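Local coordinates for enolase (alpha proteobacterium BAL199, PDB 3UGV), which probably catalyses a magnesium-dependent reaction of the enolase superfamily, begun by removing a proton from the carbon next to a substrate carboxylate, at residues R36-K41 with L58-I63; R72-P77 with Y329-A334; D353-E358 with L377-D382. One frame throughout, in Å; residues are numbered along the deposited sequence.

From the N terminus, contact 1 closes first: a hairpin joined by 16 residues pairs two strands of the N-terminal antiparallel sheet. Contact 2 opens on the next strand and closes after 251 residues, tying that sheet to helix 330-337 of the C-terminal domain once most of the barrel has been built. Contact 3 follows, closing an 18-residue excursion near the C terminus. The three come in series along the chain, and none encloses or crosses another. In space they meet: Ile59 and Leu75 share a backbone hydrogen bond between contacts 1 and 2, the Arg72 side chain bonds to Leu377 O, and Trp379 NE1 bonds to Asp62, so segment 377-382 lies against the sheet.

Contact 1: residues R36-K41 with L58-I63; sequences RPVLLK and LILIDI
The beta hairpin that opens the N-terminal capping domain of the enolase superfamily pairs Arg36, Pro37 and Val38 with Leu60, Ile59 and Leu58 in antiparallel register. Two hydrogen-bonded pairs flank a non-hydrogen-bonded one. Arg36 N donates to Leu60 O at 2.9 Å, Leu60 N donates back to Arg36 O, and Val38 and Leu58 repeat the exchange, with Val38 N reaching Leu58 O at 2.8 Å. Pro37, which has no N-H to give, suits the non-hydrogen-bonded position between them; its CA instead brings a C-H to Leu58 O at 3.6 Å. Pro37 and Ile59 face helix 83-97, where Met83 touches both. Arg36 rises from the other face beside Leu60, its chain bent at chi3 (-75°), and sets the edge of its guanidinium beside Asp62. That salt bridge is weak, NH2 to OD2 3.4 Å, with the two planes turned 43° apart; each charge also has a stronger partner, Glu381 for Arg36 and the Trp379 indole N-H for Asp62. Farther along, aliphatic side chains fill this buried face. Val38 CG2 lies 4.0 Å from Leu58 CB, and Leu40 CD1 meets Leu58 CD1 methyl to methyl at 3.8 Å.

Contact 2: residues R72-P77 with Y329-A334; sequences RAYLEP and YPEVGA
Tyr329 and Glu76 grip each other at both ends where the N-terminal sheet meets the C-terminal domain. Glu76 N donates to Tyr329 OH at 2.9 Å and 167°, while Tyr329 N, at the N-cap position of helix 330-337, donates to Glu76 OE2 at 3.2 Å. The two side chains run in opposite directions, so the extended glutamate passes over the phenol and OE2 stands 3.8 Å above the centre of one ring face, its carboxylate nearly perpendicular to the ring. Tyr74 O approaches the ring edge, 3.2 Å from Tyr329 CE1. A tyrosine suits this place because its flat ring packs against the strand end, with Phe301 and Met302 of helix 301-304 also touching it, while its hydroxyl accepts a backbone N-H.

The Tyr74 side is looser, though also buried. Its ring is nearly parallel to that of Tyr329 but slid aside, with centroids 5.8 Å apart and hardly any overlap, and the nearest carbons, Tyr74 CE1 and Tyr329 CD1, are 4.0 Å apart. Its hydroxyl helps to fix the ring, donating to the syn side of Glu331 OE1 at 2.6 Å, with Glu331 bent at chi2 (77°) to present it.

Glu76 OE1 takes the Trp56 indole N-H, so both of its oxygens are used. Two buried carboxylates are thus met by neutral donors across this interface, which implies that hydrogen bonds, probably helped by the nearby helix N terminus, compensate for the missing solvent.

Contact 3: residues D353-E358 with L377-D382; sequences DPILQE and LDWDED
Leu356 and Trp379 form a single backbone bridge between two loops near the C terminus, a partly buried contact in which the chain folds back on itself just before helix 381-387. The backbone bonds lie around this pair: Asp380 N donates to Ile355 O at 3.0 Å, well out of the carbonyl plane, and Gln357 N donates to Asp378 O at 2.9 Å, almost in line with the C=O. Ile355 O, which ends the 3-10 turn 353-355, also receives the CA-H of Trp379 at 3.3 Å. Gln357 adds a side-chain bond: its extended chain passes close beside Asp378 O, and NE2 gives a hydrogen to Trp379 O at 2.9 Å, with the acceptor close to the amide plane. An amide suits this exposed edge of the contact, since it can copy a backbone donor.

In the enolase superfamily the chain returns after the barrel to the N-terminal capping domain, and the apolar side of this contact makes that junction. Trp379 lays its six-membered ring beside Ile355, CZ3 to CD1 3.7 Å, while its indole reaches the antiparallel sheet at Asp62. Leu356 CD2 touches both the same CZ3 and Leu377 CD2, the latter at 3.6 Å. Toward solvent, a water accepts from both Glu358 N and Asp378 N, bridging the loops where they part. Asp380, with CG anti to its own N (chi1 -175°), caps the helix: OD1 accepts from Val383 N and, weakly, from Asp382 N at 3.3 Å.

Contact 1: residues R36-K41 with L58-I63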
ATOM      1  N   ARG F  36      37.048 -33.132   5.184  1.00 43.90           N
ATOM      2  CA  ARG F  36      37.112 -34.237   6.129  1.00 42.14           C
ATOM      3  C   ARG F  36      36.008 -34.120   7.167  1.00 45.39           C
ATOM      4  O   ARG F  36      35.973 -33.166   7.935  1.00 51.26           O
ATOM      5  CB  ARG F  36      38.471 -34.248   6.833  1.00 39.34           C
ATOM      6  CG  ARG F  36      39.637 -34.542   5.906  1.00 48.64           C
ATOM      7  CD  ARG F  36      40.946 -34.568   6.665  1.00 49.97           C
ATOM      8  NE  ARG F  36      41.407 -33.229   7.018  1.00 49.37           N
ATOM      9  CZ  ARG F  36      42.262 -32.975   8.003  1.00 52.94           C
ATOM     10  NH1 ARG F  36      42.740 -33.970   8.740  1.00 55.95           N
ATOM     11  NH2 ARG F  36      42.637 -31.727   8.258  1.00 53.90           N
ATOM     12  N   PRO F  37      35.100 -35.099   7.201  1.00 41.36           N
ATOM     13  CA  PRO F  37      34.012 -35.050   8.176  1.00 39.70           C
ATOM     14  C   PRO F  37      34.470 -35.532   9.550  1.00 41.85           C
ATOM     15  O   PRO F  37      35.175 -36.532   9.645  1.00 47.72           O
ATOM     16  CB  PRO F  37      32.989 -36.027   7.588  1.00 37.14           C
ATOM     17  CG  PRO F  37      33.826 -37.035   6.874  1.00 44.13           C
ATOM     18  CD  PRO F  37      35.013 -36.281   6.326  1.00 42.18           C
ATOM     19  N   VAL F  38      34.098 -34.814  10.602  1.00 36.34           N
ATOM     20  CA  VAL F  38      34.327 -35.317  11.944  1.00 38.15           C
ATOM     21  C   VAL F  38      33.064 -35.171  12.777  1.00 39.31           C
ATOM     22  O   VAL F  38      32.107 -34.531  12.353  1.00 40.36           O
ATOM     23  CB  VAL F  38      35.529 -34.644  12.642  1.00 39.98           C
ATOM     24  CG1 VAL F  38      36.657 -34.437  11.650  1.00 45.56           C
ATOM     25  CG2 VAL F  38      35.127 -33.342  13.257  1.00 35.97           C
ATOM     26  N   LEU F  39      33.062 -35.791  13.952  1.00 36.90           N
ATOM     27  CA  LEU F  39      31.896 -35.797  14.813  1.00 39.75           C
ATOM     28  C   LEU F  39      32.380 -35.694  16.241  1.00 42.84           C
ATOM     29  O   LEU F  39      33.071 -36.588  16.730  1.00 43.33           O
ATOM     30  CB  LEU F  39      31.079 -37.081  14.618  1.00 39.29           C
ATOM     31  CG  LEU F  39      29.649 -37.067  15.180  1.00 47.33           C
ATOM     32  CD1 LEU F  39      28.734 -36.219  14.303  1.00 43.07           C
ATOM     33  CD2 LEU F  39      29.073 -38.471  15.330  1.00 44.21           C
ATOM     34  N   LEU F  40      32.036 -34.598  16.906  1.00 40.20           N
ATOM     35  CA  LEU F  40      32.501 -34.371  18.265  1.00 39.65           C
ATOM     36  C   LEU F  40      31.387 -34.647  19.253  1.00 47.37           C
ATOM     37  O   LEU F  40      30.208 -34.541  18.916  1.00 52.78           O
ATOM     38  CB  LEU F  40      33.005 -32.940  18.443  1.00 43.93           C
ATOM     39  CG  LEU F  40      34.078 -32.429  17.480  1.00 39.09           C
ATOM     40  CD1 LEU F  40      34.493 -31.021  17.879  1.00 34.13           C
ATOM     41  CD2 LEU F  40      35.289 -33.362  17.436  1.00 39.68           C
ATOM     42  N   LYS F  41      31.769 -35.020  20.470  1.00 51.87           N
ATOM     43  CA  LYS F  41      30.817 -35.187  21.551  1.00 53.13           C
ATOM     44  C   LYS F  41      30.730 -33.861  22.304  1.00 51.48           C
ATOM     45  O   LYS F  41      31.724 -33.413  22.884  1.00 49.45           O
ATOM     46  CB  LYS F  41      31.269 -36.305  22.491  1.00 52.23           C
ATOM     47  CG  LYS F  41      30.127 -37.159  23.012  1.00 67.81           C
ATOM     48  CD  LYS F  41      29.436 -37.880  21.863  1.00 78.73           C
ATOM     49  CE  LYS F  41      28.313 -38.778  22.360  1.00 82.63           C
ATOM     50  NZ  LYS F  41      27.781 -39.658  21.274  1.00 81.29           N
ATOM     51  N   LEU F  58      31.257 -31.577  12.093  1.00 36.56           N
ATOM     52  CA  LEU F  58      32.012 -30.517  11.425  1.00 39.66           C
ATOM     53  C   LEU F  58      32.654 -31.064  10.147  1.00 38.52           C
ATOM     54  O   LEU F  58      33.176 -32.177  10.137  1.00 46.41           O
ATOM     55  CB  LEU F  58      33.128 -29.985  12.326  1.00 33.98           C
ATOM     56  CG  LEU F  58      32.767 -29.427  13.694  1.00 35.64           C
ATOM     57  CD1 LEU F  58      34.016 -29.246  14.547  1.00 35.65           C
ATOM     58  CD2 LEU F  58      32.016 -28.118  13.562  1.00 40.14           C
ATOM     59  N   ILE F  59      32.610 -30.293   9.069  1.00 31.17           N
ATOM     60  CA  ILE F  59      33.413 -30.617   7.896  1.00 32.45           C
ATOM     61  C   ILE F  59      34.616 -29.672   7.854  1.00 37.17           C
ATOM     62  O   ILE F  59      34.458 -28.454   7.745  1.00 42.46           O
ATOM     63  CB  ILE F  59      32.590 -30.519   6.601  1.00 31.21           C
ATOM     64  CG1 ILE F  59      31.480 -31.572   6.609  1.00 34.69           C
ATOM     65  CG2 ILE F  59      33.490 -30.685   5.373  1.00 24.22           C
ATOM     66  CD1 ILE F  59      30.385 -31.332   5.587  1.00 35.40           C
ATOM     67  N   LEU F  60      35.812 -30.234   7.989  1.00 40.75           N
ATOM     68  CA  LEU F  60      37.056 -29.467   7.920  1.00 40.37           C
ATOM     69  C   LEU F  60      37.495 -29.335   6.468  1.00 43.06           C
ATOM     70  O   LEU F  60      37.579 -30.322   5.745  1.00 50.42           O
ATOM     71  CB  LEU F  60      38.161 -30.154   8.727  1.00 36.73           C
ATOM     72  CG  LEU F  60      38.308 -29.812  10.213  1.00 37.58           C
ATOM     73  CD1 LEU F  60      37.037 -30.055  10.976  1.00 29.62           C
ATOM     74  CD2 LEU F  60      39.440 -30.610  10.840  1.00 38.91           C
ATOM     75  N   ILE F  61      37.790 -28.114   6.051  1.00 41.28           N
ATOM     76  CA  ILE F  61      38.085 -27.838   4.656  1.00 41.21           C
ATOM     77  C   ILE F  61      39.472 -27.240   4.493  1.00 41.48           C
ATOM     78  O   ILE F  61      39.806 -26.252   5.144  1.00 43.56           O
ATOM     79  CB  ILE F  61      37.046 -26.866   4.074  1.00 42.05           C
ATOM     80  CG1 ILE F  61      35.672 -27.531   4.074  1.00 37.34           C
ATOM     81  CG2 ILE F  61      37.459 -26.392   2.672  1.00 37.72           C
ATOM     82  CD1 ILE F  61      34.547 -26.583   3.781  1.00 38.68           C
ATOM     83  N   ASP F  62      40.272 -27.852   3.620  1.00 45.74           N
ATOM     84  CA  ASP F  62      41.636 -27.408   3.335  1.00 40.77           C
ATOM     85  C   ASP F  62      41.830 -27.142   1.842  1.00 38.98           C
ATOM     86  O   ASP F  62      41.620 -28.023   1.015  1.00 44.10           O
ATOM     87  CB  ASP F  62      42.643 -28.466   3.780  1.00 47.87           C
ATOM     88  CG  ASP F  62      42.989 -28.368   5.251  1.00 52.15           C
ATOM     89  OD1 ASP F  62      43.824 -27.504   5.604  1.00 56.97           O
ATOM     90  OD2 ASP F  62      42.451 -29.174   6.043  1.00 46.07           O
ATOM     91  N   ILE F  63      42.231 -25.923   1.508  1.00 37.35           N
ATOM     92  CA  ILE F  63      42.515 -25.542   0.139  1.00 39.76           C
ATOM     93  C   ILE F  63      44.018 -25.570  -0.073  1.00 46.53           C
ATOM     94  O   ILE F  63      44.774 -25.119   0.790  1.00 49.73           O
ATOM     95  CB  ILE F  63      42.043 -24.107  -0.151  1.00 42.93           C
ATOM     96  CG1 ILE F  63      40.542 -23.983   0.049  1.00 47.78           C
ATOM     97  CG2 ILE F  63      42.370 -23.722  -1.567  1.00 44.02           C
ATOM     98  CD1 ILE F  63      39.756 -24.800  -0.923  1.00 55.85           C
TER

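Contact 2: residues R72-P77 with Y329-A334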
ATOM      1  N   ARG F  72      42.005 -22.539   5.172  1.00 39.71           N
ATOM      2  CA  ARG F  72      41.340 -23.403   6.130  1.00 36.97           C
ATOM      3  C   ARG F  72      40.063 -22.785   6.687  1.00 34.58           C
ATOM      4  O   ARG F  72      40.073 -21.677   7.198  1.00 35.21           O
ATOM      5  CB  ARG F  72      42.295 -23.752   7.279  1.00 35.93           C
ATOM      6  CG  ARG F  72      43.401 -24.726   6.893  1.00 30.90           C
ATOM      7  CD  ARG F  72      44.215 -25.205   8.099  1.00 31.04           C
ATOM      8  NE  ARG F  72      45.217 -24.225   8.503  1.00 36.92           N
ATOM      9  CZ  ARG F  72      46.356 -24.023   7.853  1.00 41.92           C
ATOM     10  NH1 ARG F  72      46.632 -24.733   6.764  1.00 42.93           N
ATOM     11  NH2 ARG F  72      47.214 -23.109   8.283  1.00 43.40           N
ATOM     12  N   ALA F  73      38.964 -23.520   6.583  1.00 31.34           N
ATOM     13  CA  ALA F  73      37.729 -23.144   7.257  1.00 27.04           C
ATOM     14  C   ALA F  73      36.929 -24.409   7.553  1.00 34.54           C
ATOM     15  O   ALA F  73      37.336 -25.523   7.195  1.00 36.53           O
ATOM     16  CB  ALA F  73      36.925 -22.195   6.400  1.00 25.26           C
ATOM     17  N   TYR F  74      35.792 -24.256   8.212  1.00 30.92           N
ATOM     18  CA  TYR F  74      34.988 -25.424   8.531  1.00 38.24           C
ATOM     19  C   TYR F  74      33.501 -25.140   8.385  1.00 35.20           C
ATOM     20  O   TYR F  74      33.068 -23.994   8.407  1.00 28.43           O
ATOM     21  CB  TYR F  74      35.307 -25.954   9.938  1.00 34.26           C
ATOM     22  CG  TYR F  74      34.968 -24.999  11.063  1.00 29.87           C
ATOM     23  CD1 TYR F  74      33.685 -24.952  11.606  1.00 30.08           C
ATOM     24  CD2 TYR F  74      35.928 -24.155  11.587  1.00 30.54           C
ATOM     25  CE1 TYR F  74      33.377 -24.083  12.641  1.00 24.65           C
ATOM     26  CE2 TYR F  74      35.631 -23.279  12.616  1.00 32.73           C
ATOM     27  CZ  TYR F  74      34.360 -23.243  13.141  1.00 26.36           C
ATOM     28  OH  TYR F  74      34.077 -22.370  14.176  1.00 34.91           O
ATOM     29  N   LEU F  75      32.732 -26.205   8.217  1.00 35.55           N
ATOM     30  CA  LEU F  75      31.290 -26.113   8.140  1.00 30.19           C
ATOM     31  C   LEU F  75      30.710 -26.798   9.363  1.00 28.82           C
ATOM     32  O   LEU F  75      31.293 -27.757   9.877  1.00 34.66           O
ATOM     33  CB  LEU F  75      30.784 -26.801   6.868  1.00 29.60           C
ATOM     34  CG  LEU F  75      30.905 -26.030   5.558  1.00 28.02           C
ATOM     35  CD1 LEU F  75      30.754 -26.971   4.401  1.00 22.14           C
ATOM     36  CD2 LEU F  75      29.837 -24.968   5.495  1.00 31.99           C
ATOM     37  N   GLU F  76      29.569 -26.297   9.827  1.00 23.14           N
ATOM     38  CA  GLU F  76      28.827 -26.930  10.908  1.00 30.80           C
ATOM     39  C   GLU F  76      27.416 -27.211  10.424  1.00 34.93           C
ATOM     40  O   GLU F  76      26.512 -26.403  10.641  1.00 38.22           O
ATOM     41  CB  GLU F  76      28.777 -26.015  12.129  1.00 30.02           C
ATOM     42  CG  GLU F  76      30.123 -25.450  12.507  1.00 35.43           C
ATOM     43  CD  GLU F  76      30.074 -24.636  13.774  1.00 40.99           C
ATOM     44  OE1 GLU F  76      30.066 -25.244  14.869  1.00 43.37           O
ATOM     45  OE2 GLU F  76      30.037 -23.391  13.672  1.00 40.16           O
ATOM     46  N   PRO F  77      27.225 -28.367   9.777  1.00 28.32           N
ATOM     47  CA  PRO F  77      25.983 -28.704   9.067  1.00 32.14           C
ATOM     48  C   PRO F  77      24.856 -29.334   9.906  1.00 31.57           C
ATOM     49  O   PRO F  77      23.828 -29.683   9.320  1.00 32.60           O
ATOM     50  CB  PRO F  77      26.460 -29.689   8.004  1.00 24.56           C
ATOM     51  CG  PRO F  77      27.581 -30.415   8.679  1.00 24.08           C
ATOM     52  CD  PRO F  77      28.257 -29.402   9.601  1.00 24.62           C
ATOM     53  N   TYR F 329      30.006 -20.150  13.751  1.00 24.73           N
ATOM     54  CA  TYR F 329      31.270 -19.723  13.145  1.00 24.22           C
ATOM     55  C   TYR F 329      31.865 -18.486  13.795  1.00 21.97           C
ATOM     56  O   TYR F 329      32.050 -17.468  13.135  1.00 30.18           O
ATOM     57  CB  TYR F 329      31.090 -19.471  11.645  1.00 27.89           C
ATOM     58  CG  TYR F 329      30.369 -20.594  10.945  1.00 24.70           C
ATOM     59  CD1 TYR F 329      31.074 -21.653  10.401  1.00 20.49           C
ATOM     60  CD2 TYR F 329      28.986 -20.598  10.842  1.00 25.86           C
ATOM     61  CE1 TYR F 329      30.426 -22.691   9.766  1.00 23.02           C
ATOM     62  CE2 TYR F 329      28.320 -21.638  10.211  1.00 30.22           C
ATOM     63  CZ  TYR F 329      29.050 -22.685   9.675  1.00 31.29           C
ATOM     64  OH  TYR F 329      28.413 -23.722   9.036  1.00 34.84           O
ATOM     65  N   PRO F 330      32.192 -18.580  15.086  1.00 19.63           N
ATOM     66  CA  PRO F 330      32.637 -17.418  15.862  1.00 25.12           C
ATOM     67  C   PRO F 330      33.892 -16.794  15.272  1.00 26.05           C
ATOM     68  O   PRO F 330      34.050 -15.570  15.330  1.00 30.02           O
ATOM     69  CB  PRO F 330      32.919 -18.005  17.254  1.00 28.09           C
ATOM     70  CG  PRO F 330      32.121 -19.239  17.303  1.00 25.99           C
ATOM     71  CD  PRO F 330      32.082 -19.788  15.913  1.00 20.54           C
ATOM     72  N   GLU F 331      34.765 -17.605  14.683  1.00 22.01           N
ATOM     73  CA  GLU F 331      35.995 -17.049  14.105  1.00 30.98           C
ATOM     74  C   GLU F 331      35.754 -16.179  12.864  1.00 33.31           C
ATOM     75  O   GLU F 331      36.126 -15.006  12.862  1.00 36.34           O
ATOM     76  CB  GLU F 331      37.045 -18.132  13.839  1.00 37.96           C
ATOM     77  CG  GLU F 331      37.422 -18.916  15.083  1.00 43.51           C
ATOM     78  CD  GLU F 331      36.365 -19.945  15.460  1.00 49.96           C
ATOM     79  OE1 GLU F 331      35.552 -20.325  14.588  1.00 51.32           O
ATOM     80  OE2 GLU F 331      36.345 -20.371  16.630  1.00 48.28           O
ATOM     81  N   VAL F 332      35.145 -16.739  11.819  1.00 32.19           N
ATOM     82  CA  VAL F 332      34.771 -15.939  10.657  1.00 30.53           C
ATOM     83  C   VAL F 332      33.862 -14.829  11.145  1.00 30.00           C
ATOM     84  O   VAL F 332      33.975 -13.667  10.733  1.00 27.23           O
ATOM     85  CB  VAL F 332      34.001 -16.747   9.592  1.00 35.59           C
ATOM     86  CG1 VAL F 332      33.743 -15.879   8.372  1.00 30.04           C
ATOM     87  CG2 VAL F 332      34.769 -17.990   9.191  1.00 33.73           C
ATOM     88  N   GLY F 333      32.958 -15.195  12.047  1.00 22.62           N
ATOM     89  CA  GLY F 333      32.065 -14.225  12.654  1.00 22.78           C
ATOM     90  C   GLY F 333      32.774 -12.991  13.196  1.00 21.81           C
ATOM     91  O   GLY F 333      32.455 -11.854  12.824  1.00 20.49           O
ATOM     92  N   ALA F 334      33.740 -13.199  14.084  1.00 23.93           N
ATOM     93  CA  ALA F 334      34.440 -12.060  14.670  1.00 24.20           C
ATOM     94  C   ALA F 334      35.153 -11.215  13.600  1.00 27.67           C
ATOM     95  O   ALA F 334      35.167  -9.975  13.680  1.00 22.13           O
ATOM     96  CB  ALA F 334      35.402 -12.515  15.769  1.00 14.89           C
TER

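Contact 3: residues D353-E358 with L377-D382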
ATOM      1  N   ASP F 353      35.719 -25.811  19.323  1.00 33.16           N
ATOM      2  CA  ASP F 353      37.051 -25.604  19.920  1.00 35.92           C
ATOM      3  C   ASP F 353      37.985 -26.823  19.895  1.00 34.50           C
ATOM      4  O   ASP F 353      39.203 -26.676  19.751  1.00 38.97           O
ATOM      5  CB  ASP F 353      36.921 -25.109  21.371  1.00 42.85           C
ATOM      6  CG  ASP F 353      36.722 -23.606  21.462  1.00 55.90           C
ATOM      7  OD1 ASP F 353      36.460 -22.973  20.415  1.00 61.09           O
ATOM      8  OD2 ASP F 353      36.826 -23.061  22.585  1.00 60.68           O
ATOM      9  N   PRO F 354      37.430 -28.032  20.071  1.00 38.15           N
ATOM     10  CA  PRO F 354      38.328 -29.191  20.140  1.00 36.06           C
ATOM     11  C   PRO F 354      39.195 -29.393  18.895  1.00 39.18           C
ATOM     12  O   PRO F 354      40.310 -29.885  19.035  1.00 43.04           O
ATOM     13  CB  PRO F 354      37.369 -30.363  20.337  1.00 42.65           C
ATOM     14  CG  PRO F 354      36.212 -29.761  21.075  1.00 43.38           C
ATOM     15  CD  PRO F 354      36.061 -28.370  20.505  1.00 41.16           C
ATOM     16  N   ILE F 355      38.717 -29.009  17.715  1.00 38.94           N
ATOM     17  CA  ILE F 355      39.499 -29.207  16.492  1.00 39.80           C
ATOM     18  C   ILE F 355      40.416 -28.027  16.157  1.00 38.48           C
ATOM     19  O   ILE F 355      41.092 -28.032  15.137  1.00 35.92           O
ATOM     20  CB  ILE F 355      38.611 -29.557  15.279  1.00 35.31           C
ATOM     21  CG1 ILE F 355      37.485 -28.545  15.122  1.00 37.14           C
ATOM     22  CG2 ILE F 355      38.031 -30.950  15.430  1.00 41.91           C
ATOM     23  CD1 ILE F 355      37.897 -27.294  14.412  1.00 47.48           C
ATOM     24  N   LEU F 356      40.430 -27.014  17.017  1.00 34.88           N
ATOM     25  CA  LEU F 356      41.349 -25.897  16.845  1.00 35.67           C
ATOM     26  C   LEU F 356      42.492 -26.009  17.846  1.00 43.58           C
ATOM     27  O   LEU F 356      42.296 -26.442  18.987  1.00 45.51           O
ATOM     28  CB  LEU F 356      40.646 -24.549  17.053  1.00 32.13           C
ATOM     29  CG  LEU F 356      39.397 -24.180  16.261  1.00 38.80           C
ATOM     30  CD1 LEU F 356      38.929 -22.785  16.672  1.00 34.75           C
ATOM     31  CD2 LEU F 356      39.688 -24.244  14.769  1.00 43.31           C
ATOM     32  N   GLN F 357      43.681 -25.606  17.411  1.00 45.72           N
ATOM     33  CA  GLN F 357      44.830 -25.520  18.297  1.00 42.03           C
ATOM     34  C   GLN F 357      44.654 -24.362  19.262  1.00 48.31           C
ATOM     35  O   GLN F 357      44.901 -24.493  20.462  1.00 51.08           O
ATOM     36  CB  GLN F 357      46.111 -25.342  17.483  1.00 42.71           C
ATOM     37  CG  GLN F 357      46.528 -26.605  16.750  1.00 46.85           C
ATOM     38  CD  GLN F 357      47.890 -26.491  16.108  1.00 52.54           C
ATOM     39  OE1 GLN F 357      48.695 -25.630  16.468  1.00 55.97           O
ATOM     40  NE2 GLN F 357      48.154 -27.354  15.137  1.00 54.55           N
ATOM     41  N   GLU F 358      44.197 -23.237  18.726  1.00 49.31           N
ATOM     42  CA  GLU F 358      44.090 -22.013  19.491  1.00 49.99           C
ATOM     43  C   GLU F 358      42.797 -21.268  19.168  1.00 45.10           C
ATOM     44  O   GLU F 358      42.781 -20.362  18.336  1.00 40.50           O
ATOM     45  CB  GLU F 358      45.299 -21.132  19.198  1.00 57.19           C
ATOM     46  CG  GLU F 358      45.646 -20.135  20.287  1.00 71.42           C
ATOM     47  CD  GLU F 358      47.037 -19.549  20.093  1.00 85.36           C
ATOM     48  OE1 GLU F 358      47.158 -18.311  19.970  1.00 85.51           O
ATOM     49  OE2 GLU F 358      48.011 -20.334  20.058  1.00 90.15           O
ATOM     50  N   LEU F 377      43.303 -20.240  11.656  1.00 45.23           N
ATOM     51  CA  LEU F 377      42.913 -21.571  12.116  1.00 44.80           C
ATOM     52  C   LEU F 377      44.029 -22.575  11.871  1.00 43.86           C
ATOM     53  O   LEU F 377      44.606 -22.623  10.784  1.00 41.50           O
ATOM     54  CB  LEU F 377      41.639 -22.060  11.409  1.00 36.44           C
ATOM     55  CG  LEU F 377      40.309 -21.333  11.601  1.00 39.49           C
ATOM     56  CD1 LEU F 377      39.227 -22.135  10.930  1.00 42.92           C
ATOM     57  CD2 LEU F 377      39.981 -21.138  13.067  1.00 38.68           C
ATOM     58  N   ASP F 378      44.322 -23.384  12.882  1.00 45.52           N
ATOM     59  CA  ASP F 378      45.230 -24.515  12.711  1.00 45.15           C
ATOM     60  C   ASP F 378      44.627 -25.743  13.389  1.00 42.59           C
ATOM     61  O   ASP F 378      44.285 -25.712  14.581  1.00 45.03           O
ATOM     62  CB  ASP F 378      46.617 -24.185  13.266  1.00 50.88           C
ATOM     63  CG  ASP F 378      47.195 -22.914  12.666  1.00 58.02           C
ATOM     64  OD1 ASP F 378      47.208 -21.876  13.361  1.00 68.85           O
ATOM     65  OD2 ASP F 378      47.618 -22.944  11.493  1.00 56.16           O
ATOM     66  N   TRP F 379      44.462 -26.815  12.623  1.00 38.49           N
ATOM     67  CA  TRP F 379      43.742 -27.969  13.133  1.00 39.50           C
ATOM     68  C   TRP F 379      44.538 -28.682  14.224  1.00 43.86           C
ATOM     69  O   TRP F 379      45.764 -28.761  14.164  1.00 49.01           O
ATOM     70  CB  TRP F 379      43.422 -28.962  12.016  1.00 37.66           C
ATOM     71  CG  TRP F 379      42.714 -28.412  10.809  1.00 38.53           C
ATOM     72  CD1 TRP F 379      43.050 -28.631   9.508  1.00 40.58           C
ATOM     73  CD2 TRP F 379      41.537 -27.589  10.785  1.00 40.74           C
ATOM     74  NE1 TRP F 379      42.171 -27.988   8.674  1.00 41.27           N
ATOM     75  CE2 TRP F 379      41.230 -27.342   9.428  1.00 42.32           C
ATOM     76  CE3 TRP F 379      40.724 -27.030  11.772  1.00 38.58           C
ATOM     77  CZ2 TRP F 379      40.141 -26.558   9.031  1.00 36.18           C
ATOM     78  CZ3 TRP F 379      39.636 -26.251  11.375  1.00 44.13           C
ATOM     79  CH2 TRP F 379      39.361 -26.022  10.016  1.00 35.29           C
ATOM     80  N   ASP F 380      43.831 -29.192  15.227  1.00 42.60           N
ATOM     81  CA  ASP F 380      44.428 -30.098  16.198  1.00 49.66           C
ATOM     82  C   ASP F 380      44.300 -31.524  15.666  1.00 47.58           C
ATOM     83  O   ASP F 380      43.322 -32.222  15.951  1.00 41.64           O
ATOM     84  CB  ASP F 380      43.740 -29.962  17.554  1.00 53.59           C
ATOM     85  CG  ASP F 380      44.409 -30.787  18.633  1.00 57.77           C
ATOM     86  OD1 ASP F 380      44.801 -31.937  18.343  1.00 51.97           O
ATOM     87  OD2 ASP F 380      44.544 -30.281  19.769  1.00 63.92           O
ATOM     88  N   GLU F 381      45.296 -31.940  14.885  1.00 51.97           N
ATOM     89  CA  GLU F 381      45.234 -33.195  14.134  1.00 48.73           C
ATOM     90  C   GLU F 381      45.074 -34.466  14.981  1.00 44.68           C
ATOM     91  O   GLU F 381      44.585 -35.476  14.481  1.00 46.59           O
ATOM     92  CB  GLU F 381      46.424 -33.310  13.178  1.00 45.32           C
ATOM     93  CG  GLU F 381      46.394 -32.292  12.036  1.00 43.80           C
ATOM     94  CD  GLU F 381      45.292 -32.574  11.019  1.00 55.82           C
ATOM     95  OE1 GLU F 381      44.632 -33.636  11.118  1.00 57.34           O
ATOM     96  OE2 GLU F 381      45.089 -31.728  10.117  1.00 57.93           O
ATOM     97  N   ASP F 382      45.466 -34.416  16.253  1.00 43.84           N
ATOM     98  CA  ASP F 382      45.196 -35.525  17.175  1.00 55.56           C
ATOM     99  C   ASP F 382      43.694 -35.670  17.429  1.00 56.62           C
ATOM    100  O   ASP F 382      43.095 -36.724  17.176  1.00 57.26           O
ATOM    101  CB  ASP F 382      45.930 -35.328  18.505  1.00 61.65           C
ATOM    102  CG  ASP F 382      47.428 -35.524  18.378  1.00 75.24           C
ATOM    103  OD1 ASP F 382      47.860 -36.231  17.436  1.00 75.18           O
ATOM    104  OD2 ASP F 382      48.172 -34.974  19.223  1.00 79.36           O
TER
HETATM  105  O   HOH W   1      44.020 -22.536  15.900  1.00 44.65           O